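Local coordinates for protein endo-1,3-beta-glucanase, family GH16 (Zobellia galactanivorans, PDB 4BPZ) that probably hydrolyses internal beta-1,3-glucosidic bonds of algal laminarin through this calcium-binding GH16 catalytic module, at residues G62-A68 and D244-D250; A102-S106 and N181-S185; L47-R53 and K80-R86. The protein carries 1 engineered substitution. All coordinates share one frame; numbering follows the deposited sequence.

Contact 1: residues G62-A68 and D244-D250; sequences GTLKIRA and DDIFEID. With CA (calcium ion), chain E.
Thr-63 turns OG1 into the position between its own backbone N and carbonyl carbon (chi1 65°), while Glu-248 holds CG anti to N (chi1 -174°) and runs out straight, and the two side chains meet slantwise over the sheet. Thr-63 OG1 donates to Glu-248 OE2 at 2.7 Å, using the anti lone pair of the carboxylate oxygen. The same hydroxyl accepts from Lys-65 NZ, whose chain bends at chi2 to reach back along its strand; NZ also bonds Ser-60. Lys-65 NZ stays 4.1 Å from Glu-248 OE2, too far for a salt bridge; the threonine hydroxyl, bonded to both, links the two side chains. Replacing Thr-63 by alanine removes OG1, which would probably leave Glu-248 OE2 without this donor and Lys-65 NZ with one acceptor fewer, the carboxylate being freer to turn. Beneath them, strands 63-68 and 244-249 run antiparallel, joined by paired backbone bonds at Leu-64 with Ile-249, Ile-66 with Phe-247 and Ala-68 with Asp-245. This is a strand pair of the beta-sandwich jelly roll of family GH16. On its buried face Leu-64 CD2 lies alongside Ile-249 CD1 at 4.0 Å, and that CD1 also covers one face of the Phe-247 ring near its rim. Ile-66 and Phe-247 continue the layer onto Ile-228 of strand 222-230. On the other face Ile-246 CG2 packs on Lys-65 CG at 3.7 Å. Just before Thr-63, and at the corner the chain turns at Asp-250, calcium joins the two segments: Gly-62 O binds it at 2.3 Å, and Asp-250 chelates through both O and OD1, each 2.4 Å from the metal. One water, Glu-18 O and Glu-20 OE2 complete the site, while Asp-250 OD2 forms a salt bridge with Arg-101.

Contact 2: residues A102-S106 and N181-S185; sequences AKLPS and NASGS
Leu-104 N points almost straight at Ala-182 O (3.0 Å, N-H...O angle 178°), but it arrives from above the carbonyl plane, 37° out of it, instead of along a lone pair. Beside this bond the chains come close again, with Ser-183 CA making a CA-H...O contact to Leu-104 O. Ser-183 CB sits tightly against the same oxygen, 3.0 Å from Leu-104 O. From there Ser-183 OG, lodged between its backbone N and carbonyl carbon (chi1 69°), lies 3.5 Å from Ser-106 CB. On the other side of the bond Lys-103 lays its fully extended chain along the backbone of residues 183-185. Its CG rests 3.7 Å from Ser-185 C, CD reaches Ser-183 O at 3.6 Å, and CE and NZ continue alongside the carbonyl of Gly-184, so that the aliphatic part of the lysine roofs the turn. Within the turn, Asn-181 OD1 and O accept weak bonds from Gly-184 N, and Asn-181 O another weak one from Ser-185 N. Inward, Leu-104 CD1 touches Ala-182 CB at 4.1 Å. A water lies between Ala-102 O and Ala-182 O, 2.7 Å from the former, within donating range of both, although it has more acceptors nearby than protons to give. The loop between strands 170-178 and 187-193 meets the end of strand 96-103 here, just beyond the backbone bond of Ala-102 with His-187. Elsewhere, Leu-104 packs on Phe-247 of strand 244-255, and Pro-105 rests against Thr-110 and Pro-112 of strand 110-118.

Contact 3: residues L47-R53 and K80-R86; sequences LQHYTNR and KDYTSAR
Arg-86 belongs to the glycan-binding pocket, and the Tyr-50 ring lies against CB and CD of this arginine, the two side chains crossing at a slant. Arg-86 CB stands over the middle of the Tyr-50 ring, 3.5 Å from its centroid and 9° off the normal, a CH-pi contact, while Gln-48 CG covers the opposite face near the rim. With CG anti to N (chi1 177°) and the chain extended to NE, the arginine carries CD to 3.5 Å from Tyr-50 CE2. A water in the planes of both groups joins their ends: it lies 2.6 Å from Tyr-50 OH and bonds more weakly to Arg-86 NH1. Gln-33 and a salt bridge to Glu-123 further fix the guanidinium, and NH2 bonds a glucose unit weakly. A second CH-pi contact forms where Lys-80 CG sits over one face of the His-49 ring, 3.3 Å from His-49 CD2; the imidazole NE2 is engaged by Ser-78 O. Backbone bonds His-49 N to Tyr-82 O, Ser-84 N to His-49 O and Thr-51 N to Ser-84 O make a short parallel strand pair. Thr-51 OG1 accepts from Arg-53 N, an ST turn, and from Arg-53 NE in the guanidinium plane; OG1 also bonds Asn-56, and Arg-53 forms a salt bridge with Glu-71. Strand 48-50 runs in the same sense as residues 82-84, their axes 34° apart; Thr-83 pairs with Ile-69 of antiparallel strand 63-75, while Tyr-50 and Tyr-82 pack respectively on Ala-229 and Met-230 of strand 222-230.

From the N terminus, residues 47-53 open contact 3, which closes at 80-86. Inside that short loop the chain lays down 62-68, whose partner 244-250 comes only near the C terminus, so contacts 3 and 1 cross. Contact 2 opens at 102-106, after contact 3 has closed, and shuts at 181-185, nested within the long loop of contact 1. Strand 63-75 lies between strands 244-255 and 82-93, so contacts 1 and 3 touch, Ile-66 CG2 lying 3.7 Å from Ala-85 O. Strand 96-103 flanks 244-255, and Glu-248 O probably bonds Lys-103 N. Contact 1 carries calcium ligands, contact 3 one residue of the glycan pocket, and contact 2 joins strand 96-103 to the 181-185 loop.

Contact 1: residues G62-A68 and D244-D250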
loop_
_atom_site.group_PDB
_atom_site.type_symbol
_atom_site.label_atom_id
_atom_site.label_comp_id
_atom_site.label_asym_id
_atom_site.label_seq_id
_atom_site.Cartn_x
_atom_site.Cartn_y
_atom_site.Cartn_z
ATOM N N GLY A 62 -5.951 -13.361 -14.603
ATOM C CA GLY A 62 -5.662 -13.805 -13.251
ATOM C C GLY A 62 -4.916 -12.848 -12.352
ATOM O O GLY A 62 -4.630 -13.193 -11.202
ATOM N N THR A 63 -4.692 -11.580 -12.761
ATOM C CA THR A 63 -3.983 -10.659 -11.942
ATOM C C THR A 63 -4.585 -9.258 -12.025
ATOM O O THR A 63 -5.173 -8.821 -13.063
ATOM C CB THR A 63 -2.477 -10.535 -12.313
ATOM O OG1 THR A 63 -2.342 -9.979 -13.606
ATOM C CG2 THR A 63 -1.743 -11.795 -12.330
ATOM N N LEU A 64 -4.447 -8.514 -10.922
ATOM C CA LEU A 64 -4.712 -7.079 -10.896
ATOM C C LEU A 64 -3.499 -6.356 -11.410
ATOM O O LEU A 64 -2.363 -6.676 -11.047
ATOM C CB LEU A 64 -4.952 -6.675 -9.388
ATOM C CG LEU A 64 -4.945 -5.168 -9.135
ATOM C CD1 LEU A 64 -6.152 -4.479 -9.753
ATOM C CD2 LEU A 64 -4.925 -4.950 -7.642
ATOM N N LYS A 65 -3.724 -5.329 -12.239
ATOM C CA LYS A 65 -2.675 -4.401 -12.570
ATOM C C LYS A 65 -3.057 -3.033 -12.097
ATOM O O LYS A 65 -4.211 -2.568 -12.308
ATOM C CB LYS A 65 -2.498 -4.286 -14.114
ATOM C CG LYS A 65 -1.874 -5.502 -14.739
ATOM C CD LYS A 65 -2.841 -6.672 -14.950
ATOM C CE LYS A 65 -2.317 -7.643 -15.971
ATOM N NZ LYS A 65 -3.213 -8.809 -16.063
ATOM N N ILE A 66 -2.108 -2.351 -11.423
ATOM C CA ILE A 66 -2.174 -0.911 -11.218
ATOM C C ILE A 66 -1.130 -0.329 -12.179
ATOM O O ILE A 66 -0.016 -0.864 -12.289
ATOM C CB ILE A 66 -1.850 -0.513 -9.741
ATOM C CG1 ILE A 66 -2.967 -1.118 -8.875
ATOM C CG2 ILE A 66 -1.755 0.985 -9.621
ATOM C CD1 ILE A 66 -2.631 -1.026 -7.345
ATOM N N ARG A 67 -1.528 0.711 -12.912
ATOM C CA ARG A 67 -0.670 1.266 -13.992
ATOM C C ARG A 67 -0.549 2.731 -13.786
ATOM O O ARG A 67 -1.543 3.475 -13.743
ATOM C CB ARG A 67 -1.316 0.889 -15.325
ATOM C CG ARG A 67 -0.554 1.508 -16.532
ATOM C CD ARG A 67 -0.916 0.881 -17.847
ATOM N NE ARG A 67 -2.369 0.930 -18.069
ATOM C CZ ARG A 67 -3.065 0.084 -18.845
ATOM N NH1 ARG A 67 -2.417 -0.859 -19.549
ATOM N NH2 ARG A 67 -4.389 0.195 -18.873
ATOM N N ALA A 68 0.714 3.190 -13.669
ATOM C CA ALA A 68 1.041 4.611 -13.604
ATOM C C ALA A 68 1.390 5.081 -15.015
ATOM O O ALA A 68 2.091 4.362 -15.747
ATOM C CB ALA A 68 2.211 4.819 -12.695
ATOM N N ASP A 244 4.746 4.548 -19.106
ATOM C CA ASP A 244 3.842 3.908 -18.160
ATOM C C ASP A 244 4.558 2.746 -17.520
ATOM O O ASP A 244 5.600 2.272 -17.999
ATOM C CB ASP A 244 2.540 3.514 -18.837
ATOM C CG ASP A 244 2.807 2.774 -20.136
ATOM O OD1 ASP A 244 3.313 1.676 -20.126
ATOM O OD2 ASP A 244 2.538 3.421 -21.253
ATOM N N ASP A 245 4.026 2.231 -16.400
ATOM C CA ASP A 245 4.555 1.011 -15.790
ATOM C C ASP A 245 3.486 0.377 -14.941
ATOM O O ASP A 245 2.532 1.077 -14.502
ATOM C CB ASP A 245 5.798 1.265 -14.937
ATOM C CG ASP A 245 6.728 0.096 -14.872
ATOM O OD1 ASP A 245 6.490 -0.940 -15.534
ATOM O OD2 ASP A 245 7.728 0.206 -14.130
ATOM N N ILE A 246 3.630 -0.902 -14.662
ATOM C CA ILE A 246 2.656 -1.720 -13.968
ATOM C C ILE A 246 3.187 -2.340 -12.697
ATOM O O ILE A 246 4.295 -2.801 -12.625
ATOM C CB ILE A 246 2.095 -2.814 -14.933
ATOM C CG1 ILE A 246 1.085 -2.194 -15.911
ATOM C CG2 ILE A 246 1.475 -4.006 -14.203
ATOM C CD1 ILE A 246 0.710 -3.098 -17.114
ATOM N N PHE A 247 2.293 -2.409 -11.705
ATOM C CA PHE A 247 2.417 -3.201 -10.458
ATOM C C PHE A 247 1.385 -4.314 -10.571
ATOM O O PHE A 247 0.194 -4.001 -10.689
ATOM C CB PHE A 247 2.079 -2.231 -9.335
ATOM C CG PHE A 247 2.165 -2.723 -7.907
ATOM C CD1 PHE A 247 2.732 -3.927 -7.537
ATOM C CD2 PHE A 247 1.635 -1.906 -6.905
ATOM C CE1 PHE A 247 2.756 -4.310 -6.199
ATOM C CE2 PHE A 247 1.669 -2.279 -5.593
ATOM C CZ PHE A 247 2.255 -3.457 -5.248
ATOM N N GLU A 248 1.817 -5.544 -10.682
ATOM C CA GLU A 248 0.953 -6.659 -10.989
ATOM C C GLU A 248 0.812 -7.540 -9.759
ATOM O O GLU A 248 1.791 -8.037 -9.207
ATOM C CB GLU A 248 1.547 -7.469 -12.137
ATOM C CG GLU A 248 0.601 -8.542 -12.568
ATOM C CD GLU A 248 1.069 -9.386 -13.732
ATOM O OE1 GLU A 248 2.272 -9.387 -14.018
ATOM O OE2 GLU A 248 0.235 -10.069 -14.340
ATOM N N ILE A 249 -0.436 -7.743 -9.342
ATOM C CA ILE A 249 -0.736 -8.472 -8.098
ATOM C C ILE A 249 -1.555 -9.709 -8.433
ATOM O O ILE A 249 -2.671 -9.646 -8.960
ATOM C CB ILE A 249 -1.494 -7.504 -7.120
ATOM C CG1 ILE A 249 -0.532 -6.404 -6.726
ATOM C CG2 ILE A 249 -1.983 -8.304 -5.936
ATOM C CD1 ILE A 249 -1.207 -5.292 -6.104
ATOM N N ASP A 250 -0.999 -10.872 -8.157
ATOM C CA ASP A 250 -1.685 -12.157 -8.408
ATOM C C ASP A 250 -2.815 -12.390 -7.421
ATOM O O ASP A 250 -3.902 -12.851 -7.777
ATOM C CB ASP A 250 -0.618 -13.263 -8.357
ATOM C CG ASP A 250 -1.181 -14.617 -8.715
ATOM O OD1 ASP A 250 -2.200 -14.716 -9.433
ATOM O OD2 ASP A 250 -0.559 -15.610 -8.254
HETATM CA CA CA E . -4.565 -14.533 -9.383
HETATM O O HOH W 1 -4.541 -16.267 -7.733
#

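Contact 2: residues A102-S106 and N181-S185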
loop_
_atom_site.group_PDB
_atom_site.type_symbol
_atom_site.label_atom_id
_atom_site.label_comp_id
_atom_site.label_asym_id
_atom_site.label_seq_id
_atom_site.Cartn_x
_atom_site.Cartn_y
_atom_site.Cartn_z
ATOM N N ALA A 102 3.157 -10.563 -5.946
ATOM C CA ALA A 102 3.199 -9.479 -6.903
ATOM C C ALA A 102 4.524 -9.402 -7.633
ATOM O O ALA A 102 5.534 -9.884 -7.172
ATOM C CB ALA A 102 3.009 -8.119 -6.131
ATOM N N LYS A 103 4.462 -8.685 -8.769
ATOM C CA LYS A 103 5.584 -8.206 -9.560
ATOM C C LYS A 103 5.561 -6.706 -9.485
ATOM O O LYS A 103 4.504 -6.079 -9.646
ATOM C CB LYS A 103 5.488 -8.647 -11.021
ATOM C CG LYS A 103 5.861 -10.108 -11.227
ATOM C CD LYS A 103 5.692 -10.497 -12.707
ATOM C CE LYS A 103 5.889 -11.948 -12.875
ATOM N NZ LYS A 103 5.851 -12.255 -14.371
ATOM N N LEU A 104 6.727 -6.093 -9.224
ATOM C CA LEU A 104 6.834 -4.655 -8.970
ATOM C C LEU A 104 7.167 -3.871 -10.241
ATOM O O LEU A 104 7.818 -4.442 -11.154
ATOM C CB LEU A 104 7.858 -4.360 -7.841
ATOM C CG LEU A 104 7.620 -5.140 -6.573
ATOM C CD1 LEU A 104 8.620 -4.701 -5.527
ATOM C CD2 LEU A 104 6.219 -5.058 -6.042
ATOM N N PRO A 105 6.880 -2.584 -10.305
ATOM C CA PRO A 105 7.332 -1.789 -11.461
ATOM C C PRO A 105 8.853 -1.786 -11.534
ATOM O O PRO A 105 9.554 -1.677 -10.515
ATOM C CB PRO A 105 6.762 -0.386 -11.145
ATOM C CG PRO A 105 5.745 -0.595 -10.081
ATOM C CD PRO A 105 5.996 -1.868 -9.380
ATOM N N SER A 106 9.375 -1.804 -12.752
ATOM C CA SER A 106 10.844 -1.717 -12.943
ATOM C C SER A 106 11.362 -0.329 -13.157
ATOM O O SER A 106 12.589 -0.150 -13.036
ATOM C CB SER A 106 11.247 -2.557 -14.219
ATOM O OG SER A 106 10.656 -2.012 -15.360
ATOM N N ASN A 181 15.230 -9.541 -9.304
ATOM C CA ASN A 181 14.198 -9.615 -10.312
ATOM C C ASN A 181 12.813 -9.320 -9.755
ATOM O O ASN A 181 11.872 -10.045 -10.010
ATOM C CB ASN A 181 14.243 -11.015 -10.989
ATOM C CG ASN A 181 13.522 -11.035 -12.341
ATOM O OD1 ASN A 181 13.134 -9.978 -12.893
ATOM N ND2 ASN A 181 13.300 -12.220 -12.858
ATOM N N ALA A 182 12.692 -8.170 -9.052
ATOM C CA ALA A 182 11.399 -7.836 -8.475
ATOM C C ALA A 182 10.333 -7.635 -9.497
ATOM O O ALA A 182 9.145 -7.786 -9.181
ATOM C CB ALA A 182 11.579 -6.588 -7.614
ATOM N N SER A 183 10.705 -7.197 -10.704
ATOM C CA SER A 183 9.766 -6.850 -11.747
ATOM C C SER A 183 9.454 -8.044 -12.647
ATOM O O SER A 183 8.349 -8.106 -13.210
ATOM C CB SER A 183 10.219 -5.614 -12.544
ATOM O OG SER A 183 11.339 -5.901 -13.318
ATOM N N GLY A 184 10.320 -9.036 -12.751
ATOM C CA GLY A 184 10.090 -10.133 -13.684
ATOM C C GLY A 184 9.694 -11.438 -13.031
ATOM O O GLY A 184 9.372 -12.352 -13.753
ATOM N N SER A 185 9.706 -11.468 -11.706
ATOM C CA SER A 185 9.417 -12.725 -11.012
ATOM C C SER A 185 8.447 -12.321 -9.871
ATOM O O SER A 185 8.672 -11.349 -9.144
ATOM C CB SER A 185 10.672 -13.285 -10.318
ATOM O OG SER A 185 10.410 -14.555 -9.650
HETATM O O HOH W 2 8.118 -9.068 -6.936
#

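Contact 3: residues L47-R53 and K80-R86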
loop_
_atom_site.group_PDB
_atom_site.type_symbol
_atom_site.label_atom_id
_atom_site.label_comp_id
_atom_site.label_asym_id
_atom_site.label_seq_id
_atom_site.Cartn_x
_atom_site.Cartn_y
_atom_site.Cartn_z
ATOM N N LEU A 47 3.726 13.266 -7.407
ATOM C CA LEU A 47 3.396 13.999 -8.620
ATOM C C LEU A 47 2.189 13.517 -9.329
ATOM O O LEU A 47 1.822 14.062 -10.343
ATOM C CB LEU A 47 4.628 13.960 -9.567
ATOM C CG LEU A 47 5.860 14.694 -8.960
ATOM C CD1 LEU A 47 7.014 14.664 -9.950
ATOM C CD2 LEU A 47 5.544 16.154 -8.674
ATOM N N GLN A 48 1.502 12.478 -8.839
ATOM C CA GLN A 48 0.370 11.853 -9.518
ATOM C C GLN A 48 -0.975 12.367 -9.030
ATOM O O GLN A 48 -1.128 12.780 -7.852
ATOM C CB GLN A 48 0.355 10.319 -9.446
ATOM C CG GLN A 48 -0.109 9.731 -8.092
ATOM C CD GLN A 48 0.766 10.057 -6.937
ATOM O OE1 GLN A 48 0.259 10.231 -5.780
ATOM N NE2 GLN A 48 2.025 10.140 -7.110
ATOM N N HIS A 49 -1.998 12.204 -9.868
ATOM C CA HIS A 49 -3.378 12.001 -9.429
ATOM C C HIS A 49 -3.705 10.527 -9.448
ATOM O O HIS A 49 -3.184 9.764 -10.241
ATOM C CB HIS A 49 -4.372 12.721 -10.331
ATOM C CG HIS A 49 -4.635 14.148 -9.932
ATOM N ND1 HIS A 49 -4.972 14.499 -8.698
ATOM C CD2 HIS A 49 -4.623 15.310 -10.693
ATOM C CE1 HIS A 49 -5.129 15.835 -8.662
ATOM N NE2 HIS A 49 -4.935 16.308 -9.884
ATOM N N TYR A 50 -4.603 10.166 -8.547
ATOM C CA TYR A 50 -5.173 8.816 -8.517
ATOM C C TYR A 50 -6.574 8.829 -9.117
ATOM O O TYR A 50 -7.324 9.754 -8.894
ATOM C CB TYR A 50 -5.186 8.281 -7.080
ATOM C CG TYR A 50 -3.809 7.946 -6.552
ATOM C CD1 TYR A 50 -2.993 7.022 -7.211
ATOM C CD2 TYR A 50 -3.337 8.490 -5.356
ATOM C CE1 TYR A 50 -1.759 6.660 -6.710
ATOM C CE2 TYR A 50 -2.103 8.141 -4.844
ATOM C CZ TYR A 50 -1.320 7.213 -5.517
ATOM O OH TYR A 50 -0.094 6.825 -5.013
ATOM N N THR A 51 -6.880 7.817 -9.938
ATOM C CA THR A 51 -8.183 7.783 -10.657
ATOM C C THR A 51 -8.729 6.397 -10.502
ATOM O O THR A 51 -8.045 5.427 -10.164
ATOM C CB THR A 51 -8.090 8.200 -12.139
ATOM O OG1 THR A 51 -7.895 7.052 -12.979
ATOM C CG2 THR A 51 -7.100 9.294 -12.378
ATOM N N ASN A 52 -10.041 6.276 -10.854
ATOM C CA ASN A 52 -10.663 4.955 -10.858
ATOM C C ASN A 52 -10.885 4.418 -12.255
ATOM O O ASN A 52 -11.681 3.513 -12.460
ATOM C CB ASN A 52 -11.965 4.894 -10.032
ATOM C CG ASN A 52 -13.138 5.544 -10.702
ATOM O OD1 ASN A 52 -14.343 5.295 -10.258
ATOM N ND2 ASN A 52 -12.959 6.263 -11.689
ATOM N N ARG A 53 -10.148 4.952 -13.242
ATOM C CA ARG A 53 -10.313 4.579 -14.616
ATOM C C ARG A 53 -9.603 3.334 -14.978
ATOM O O ARG A 53 -8.596 2.937 -14.350
ATOM C CB ARG A 53 -9.825 5.714 -15.540
ATOM C CG ARG A 53 -10.405 7.084 -15.273
ATOM C CD ARG A 53 -9.711 8.074 -16.151
ATOM N NE ARG A 53 -8.295 8.090 -15.784
ATOM C CZ ARG A 53 -7.291 8.489 -16.567
ATOM N NH1 ARG A 53 -7.496 9.061 -17.735
ATOM N NH2 ARG A 53 -6.032 8.296 -16.180
ATOM N N LYS A 80 -2.050 17.472 -12.751
ATOM C CA LYS A 80 -0.822 16.751 -12.494
ATOM C C LYS A 80 -0.386 16.124 -13.811
ATOM O O LYS A 80 -1.148 16.030 -14.786
ATOM C CB LYS A 80 -1.036 15.636 -11.439
ATOM C CG LYS A 80 -1.456 16.130 -10.085
ATOM C CD LYS A 80 -0.320 16.922 -9.393
ATOM C CE LYS A 80 -0.800 17.494 -8.052
ATOM N NZ LYS A 80 0.106 18.478 -7.502
ATOM N N ASP A 81 0.870 15.683 -13.811
ATOM C CA ASP A 81 1.505 15.156 -15.039
ATOM C C ASP A 81 1.510 13.628 -15.097
ATOM O O ASP A 81 1.983 13.062 -16.087
ATOM C CB ASP A 81 2.972 15.619 -15.075
ATOM C CG ASP A 81 3.100 17.100 -15.277
ATOM O OD1 ASP A 81 2.128 17.723 -15.782
ATOM O OD2 ASP A 81 4.177 17.637 -14.930
ATOM N N TYR A 82 1.001 12.933 -14.061
ATOM C CA TYR A 82 0.954 11.496 -13.998
ATOM C C TYR A 82 -0.377 11.080 -13.434
ATOM O O TYR A 82 -0.926 11.782 -12.567
ATOM C CB TYR A 82 2.075 10.881 -13.119
ATOM C CG TYR A 82 3.452 11.324 -13.572
ATOM C CD1 TYR A 82 3.999 12.530 -13.066
ATOM C CD2 TYR A 82 4.155 10.638 -14.531
ATOM C CE1 TYR A 82 5.224 13.020 -13.556
ATOM C CE2 TYR A 82 5.408 11.084 -15.029
ATOM C CZ TYR A 82 5.913 12.259 -14.516
ATOM O OH TYR A 82 7.103 12.707 -15.023
ATOM N N THR A 83 -0.820 9.902 -13.805
ATOM C CA THR A 83 -2.010 9.255 -13.174
ATOM C C THR A 83 -1.640 7.880 -12.717
ATOM O O THR A 83 -0.708 7.219 -13.254
ATOM C CB THR A 83 -3.186 9.179 -14.225
ATOM O OG1 THR A 83 -2.753 8.381 -15.304
ATOM C CG2 THR A 83 -3.651 10.517 -14.650
ATOM N N SER A 84 -2.348 7.384 -11.704
ATOM C CA SER A 84 -2.141 6.060 -11.155
ATOM C C SER A 84 -3.443 5.657 -10.430
ATOM O O SER A 84 -4.470 6.320 -10.604
ATOM C CB SER A 84 -0.913 6.074 -10.257
ATOM O OG SER A 84 -0.584 4.795 -9.832
ATOM N N ALA A 85 -3.363 4.600 -9.630
ATOM C CA ALA A 85 -4.506 4.203 -8.798
ATOM C C ALA A 85 -4.004 3.923 -7.395
ATOM O O ALA A 85 -2.862 3.523 -7.161
ATOM C CB ALA A 85 -5.220 2.996 -9.358
ATOM N N ARG A 86 -4.939 4.153 -6.457
ATOM C CA ARG A 86 -4.731 3.942 -5.010
ATOM C C ARG A 86 -6.008 3.210 -4.495
ATOM O O ARG A 86 -7.055 3.860 -4.374
ATOM C CB ARG A 86 -4.486 5.276 -4.278
ATOM C CG ARG A 86 -4.332 5.155 -2.786
ATOM C CD ARG A 86 -3.763 6.453 -2.263
ATOM N NE ARG A 86 -3.790 6.518 -0.771
ATOM C CZ ARG A 86 -2.831 7.075 -0.038
ATOM N NH1 ARG A 86 -1.653 7.383 -0.522
ATOM N NH2 ARG A 86 -3.079 7.250 1.282
HETATM O O HOH W 3 2.644 16.355 -11.648
HETATM O O HOH W 4 0.335 7.779 -2.605
HETATM O O HOH W 5 -7.426 5.378 -7.333
#